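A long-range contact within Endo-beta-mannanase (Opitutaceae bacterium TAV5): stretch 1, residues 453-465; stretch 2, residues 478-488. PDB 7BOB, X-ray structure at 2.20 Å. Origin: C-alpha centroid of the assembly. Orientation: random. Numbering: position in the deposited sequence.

Stretch 1 (453-465) GLDEIKELHSWVE
Stretch 2, residues 478-488: VNWAQAMSRLV

No hydrogen bond crosses between these two stretches; the contact, which buries 437 Å² summed over both sides, rests mainly on van der Waals packing, with L487 and I457 the most covered residues. It illustrates how neighbouring helices running the same way can pack by knob-into-hole fit. Helix 454-465, preceded by G453 at its N-cap position (phi/psi -84/-179), and helix 482-488, preceded by W480 (-98/91) and A481 (-127/-145), point in similar directions, their axes inclined by 27° and approaching to 9.5 Å. Both keep regular helical torsions near -60/-45, although L487 reaches -83/-47. The register is set by CA-CA separations of 6.3 Å for G453 and N479, 6.4 Å for I457 and M484, and 6.1 Å for H461 and L487.

L487 is the knob. With chi1 t and chi2 p, it enters a hole formed by I457, L460 (m, t), H461 (chi1 t, chi2 92°) and V464 (t), residues spaced as i, i+3, i+4 and i+7 along the helix. Its CD2 lies 3.8 Å from I457 O and 4.1 Å from L460 CB, while CD1 lies 3.9 Å from H461 ND1, obliquely to the ring, and 4.4 Å from V464 CG2. I457 O already accepts the backbone hydrogen bond from H461 N (2.8 Å), so the leucine methyl packs against a satisfied carbonyl.

One turn before L487, A483 meets I457 (chi1 m, chi2 t), whose CA-to-CB bond points toward the second stretch. I457 CG2 approaches A483 CB at 4.0 Å, and I457 CD1 meets M484 CE at 3.9 Å, with M484 in t, t, m. L454 (t, p) also touches A483, its CD1 3.7 Å from A483 CB; its CA-to-CB bond points sideways, but its end comes nearer. At the N-terminal end, N479 (chi1 m, -114/24) faces the first stretch, its OD1 4.0 Å from G453 CA; that oxygen is hydrogen-bonded elsewhere in the structure.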

# COMPACT_ATOMS: atom_id res chain seq x y z
N GLY A 453 -24.51 10.13 -8.34
CA GLY A 453 -25.25 10.69 -7.23
C GLY A 453 -26.71 10.93 -7.58
O GLY A 453 -27.19 10.65 -8.68
N LEU A 454 -27.43 11.47 -6.59
CA LEU A 454 -28.86 11.71 -6.75
C LEU A 454 -29.16 12.65 -7.91
O LEU A 454 -30.09 12.40 -8.69
CB LEU A 454 -29.42 12.27 -5.44
CG LEU A 454 -30.87 12.71 -5.57
CD1 LEU A 454 -31.71 11.49 -5.90
CD2 LEU A 454 -31.33 13.38 -4.29
N ASP A 455 -28.40 13.74 -8.04
CA ASP A 455 -28.67 14.69 -9.12
C ASP A 455 -28.45 14.04 -10.47
O ASP A 455 -29.27 14.20 -11.40
CB ASP A 455 -27.80 15.94 -8.97
CG ASP A 455 -26.34 15.62 -8.62
OD1 ASP A 455 -25.99 14.42 -8.55
OD2 ASP A 455 -25.53 16.57 -8.40
N GLU A 456 -27.38 13.25 -10.59
CA GLU A 456 -27.13 12.54 -11.84
C GLU A 456 -28.27 11.60 -12.18
O GLU A 456 -28.68 11.51 -13.35
CB GLU A 456 -25.82 11.79 -11.76
CG GLU A 456 -24.65 12.69 -11.42
CD GLU A 456 -23.36 11.92 -11.30
OE1 GLU A 456 -22.81 11.53 -12.37
OE2 GLU A 456 -22.92 11.70 -10.14
N ILE A 457 -28.82 10.91 -11.17
CA ILE A 457 -29.92 9.97 -11.43
C ILE A 457 -31.15 10.72 -11.93
O ILE A 457 -31.75 10.34 -12.95
CB ILE A 457 -30.23 9.14 -10.17
CG1 ILE A 457 -29.07 8.20 -9.87
CG2 ILE A 457 -31.50 8.32 -10.38
CD1 ILE A 457 -28.89 7.90 -8.39
N LYS A 458 -31.53 11.79 -11.23
CA LYS A 458 -32.68 12.60 -11.64
C LYS A 458 -32.55 13.07 -13.08
O LYS A 458 -33.51 12.99 -13.86
CB LYS A 458 -32.83 13.79 -10.69
CG LYS A 458 -33.37 13.43 -9.30
CD LYS A 458 -33.47 14.66 -8.41
CE LYS A 458 -33.85 14.29 -6.97
NZ LYS A 458 -33.69 15.43 -6.03
N GLU A 459 -31.37 13.57 -13.45
CA GLU A 459 -31.18 14.05 -14.81
C GLU A 459 -31.21 12.90 -15.80
O GLU A 459 -31.85 13.00 -16.86
CB GLU A 459 -29.86 14.82 -14.92
CG GLU A 459 -29.59 15.42 -16.30
CD GLU A 459 -30.30 16.76 -16.54
OE1 GLU A 459 -30.11 17.34 -17.63
OE2 GLU A 459 -31.05 17.21 -15.64
N LEU A 460 -30.57 11.78 -15.47
CA LEU A 460 -30.66 10.60 -16.33
C LEU A 460 -32.11 10.17 -16.51
O LEU A 460 -32.50 9.73 -17.60
CB LEU A 460 -29.84 9.45 -15.74
CG LEU A 460 -28.34 9.53 -16.02
CD1 LEU A 460 -27.59 8.73 -14.96
CD2 LEU A 460 -28.05 9.01 -17.42
N HIS A 461 -32.93 10.31 -15.47
CA HIS A 461 -34.35 9.97 -15.57
C HIS A 461 -35.04 10.84 -16.61
O HIS A 461 -35.66 10.34 -17.56
CB HIS A 461 -35.01 10.11 -14.19
CG HIS A 461 -36.48 9.86 -14.18
ND1 HIS A 461 -37.03 8.62 -13.93
CD2 HIS A 461 -37.53 10.70 -14.39
CE1 HIS A 461 -38.35 8.70 -13.99
NE2 HIS A 461 -38.68 9.95 -14.26
N SER A 462 -34.91 12.16 -16.46
CA SER A 462 -35.55 13.09 -17.38
C SER A 462 -35.04 12.90 -18.81
O SER A 462 -35.82 12.96 -19.77
CB SER A 462 -35.31 14.52 -16.89
OG SER A 462 -35.34 15.41 -17.97
N TRP A 463 -33.74 12.68 -18.98
CA TRP A 463 -33.20 12.32 -20.30
C TRP A 463 -33.86 11.06 -20.85
O TRP A 463 -34.25 11.01 -22.02
CB TRP A 463 -31.68 12.15 -20.21
CG TRP A 463 -31.07 11.74 -21.53
CD1 TRP A 463 -30.78 12.55 -22.57
CD2 TRP A 463 -30.66 10.42 -21.93
NE1 TRP A 463 -30.23 11.83 -23.60
CE2 TRP A 463 -30.14 10.52 -23.23
CE3 TRP A 463 -30.67 9.17 -21.30
CZ2 TRP A 463 -29.64 9.42 -23.94
CZ3 TRP A 463 -30.18 8.06 -22.00
CH2 TRP A 463 -29.67 8.20 -23.31
N VAL A 464 -33.98 10.01 -20.02
CA VAL A 464 -34.61 8.78 -20.50
C VAL A 464 -36.08 9.02 -20.83
O VAL A 464 -36.62 8.44 -21.78
CB VAL A 464 -34.46 7.64 -19.46
CG1 VAL A 464 -35.30 6.43 -19.86
CG2 VAL A 464 -32.98 7.23 -19.27
N GLU A 465 -36.74 9.89 -20.06
CA GLU A 465 -38.15 10.16 -20.28
C GLU A 465 -38.41 10.76 -21.65
O GLU A 465 -39.45 10.48 -22.27
CB GLU A 465 -38.68 11.09 -19.19
CG GLU A 465 -39.68 10.41 -18.29
CD GLU A 465 -40.32 11.38 -17.31
OE1 GLU A 465 -41.27 10.95 -16.61
OE2 GLU A 465 -39.87 12.56 -17.26
N VAL A 478 -24.89 1.96 -3.25
CA VAL A 478 -24.72 3.08 -2.33
C VAL A 478 -25.66 4.22 -2.70
O VAL A 478 -26.09 4.99 -1.83
CB VAL A 478 -23.24 3.52 -2.29
CG1 VAL A 478 -23.07 4.89 -1.63
CG2 VAL A 478 -22.44 2.48 -1.50
N ASN A 479 -26.07 4.33 -3.96
CA ASN A 479 -27.01 5.36 -4.35
C ASN A 479 -28.35 4.78 -4.80
O ASN A 479 -29.08 5.43 -5.56
CB ASN A 479 -26.41 6.24 -5.44
CG ASN A 479 -25.34 7.17 -4.89
OD1 ASN A 479 -25.66 8.11 -4.17
ND2 ASN A 479 -24.07 6.86 -5.17
N TRP A 480 -28.68 3.58 -4.34
CA TRP A 480 -29.91 2.91 -4.78
C TRP A 480 -30.97 3.16 -3.71
O TRP A 480 -31.08 2.42 -2.73
CB TRP A 480 -29.64 1.42 -5.01
CG TRP A 480 -30.71 0.74 -5.79
CD1 TRP A 480 -32.06 0.95 -5.70
CD2 TRP A 480 -30.53 -0.31 -6.75
NE1 TRP A 480 -32.72 0.11 -6.57
CE2 TRP A 480 -31.81 -0.67 -7.23
CE3 TRP A 480 -29.40 -0.97 -7.27
CZ2 TRP A 480 -31.99 -1.65 -8.20
CZ3 TRP A 480 -29.59 -1.96 -8.22
CH2 TRP A 480 -30.88 -2.29 -8.68
N ALA A 481 -31.73 4.23 -3.90
CA ALA A 481 -32.91 4.48 -3.07
C ALA A 481 -34.12 4.69 -3.97
O ALA A 481 -34.21 4.05 -5.03
CB ALA A 481 -32.68 5.67 -2.14
N GLN A 482 -35.05 5.57 -3.59
CA GLN A 482 -36.27 5.71 -4.39
C GLN A 482 -35.95 6.12 -5.82
O GLN A 482 -36.43 5.49 -6.76
CB GLN A 482 -37.24 6.71 -3.75
CG GLN A 482 -37.79 6.29 -2.38
CD GLN A 482 -36.96 6.85 -1.23
OE1 GLN A 482 -35.77 7.20 -1.40
NE2 GLN A 482 -37.58 6.95 -0.05
N ALA A 483 -35.10 7.15 -5.99
CA ALA A 483 -34.84 7.68 -7.33
C ALA A 483 -34.29 6.60 -8.25
O ALA A 483 -34.82 6.38 -9.35
CB ALA A 483 -33.89 8.87 -7.27
N MET A 484 -33.25 5.89 -7.82
CA MET A 484 -32.69 4.85 -8.67
C MET A 484 -33.71 3.73 -8.92
O MET A 484 -33.80 3.20 -10.04
CB MET A 484 -31.41 4.28 -8.07
CG MET A 484 -30.69 3.32 -9.00
SD MET A 484 -29.16 2.64 -8.29
CE MET A 484 -28.11 4.11 -8.30
N SER A 485 -34.48 3.34 -7.88
CA SER A 485 -35.47 2.27 -8.04
C SER A 485 -36.53 2.62 -9.08
O SER A 485 -36.93 1.76 -9.87
CB SER A 485 -36.14 1.94 -6.71
OG SER A 485 -35.20 1.43 -5.77
N ARG A 486 -37.01 3.87 -9.10
CA ARG A 486 -37.97 4.27 -10.13
C ARG A 486 -37.34 4.32 -11.51
O ARG A 486 -38.05 4.14 -12.51
CB ARG A 486 -38.59 5.63 -9.79
CG ARG A 486 -39.26 5.63 -8.42
CD ARG A 486 -40.13 6.86 -8.19
NE ARG A 486 -39.34 8.09 -8.09
CZ ARG A 486 -39.11 8.76 -6.95
NH1 ARG A 486 -39.60 8.31 -5.79
NH2 ARG A 486 -38.38 9.87 -6.98
N LEU A 487 -36.03 4.57 -11.60
CA LEU A 487 -35.39 4.61 -12.92
C LEU A 487 -35.02 3.21 -13.40
O LEU A 487 -35.29 2.86 -14.56
CB LEU A 487 -34.15 5.49 -12.88
CG LEU A 487 -33.45 5.69 -14.23
CD1 LEU A 487 -34.46 6.04 -15.32
CD2 LEU A 487 -32.41 6.78 -14.10
N VAL A 488 -34.40 2.40 -12.55
CA VAL A 488 -34.08 1.04 -12.95
C VAL A 488 -35.37 0.22 -13.12
O VAL A 488 -35.47 -0.62 -14.01
CB VAL A 488 -33.13 0.40 -11.93
CG1 VAL A 488 -33.11 -1.14 -12.09
CG2 VAL A 488 -31.74 0.99 -12.08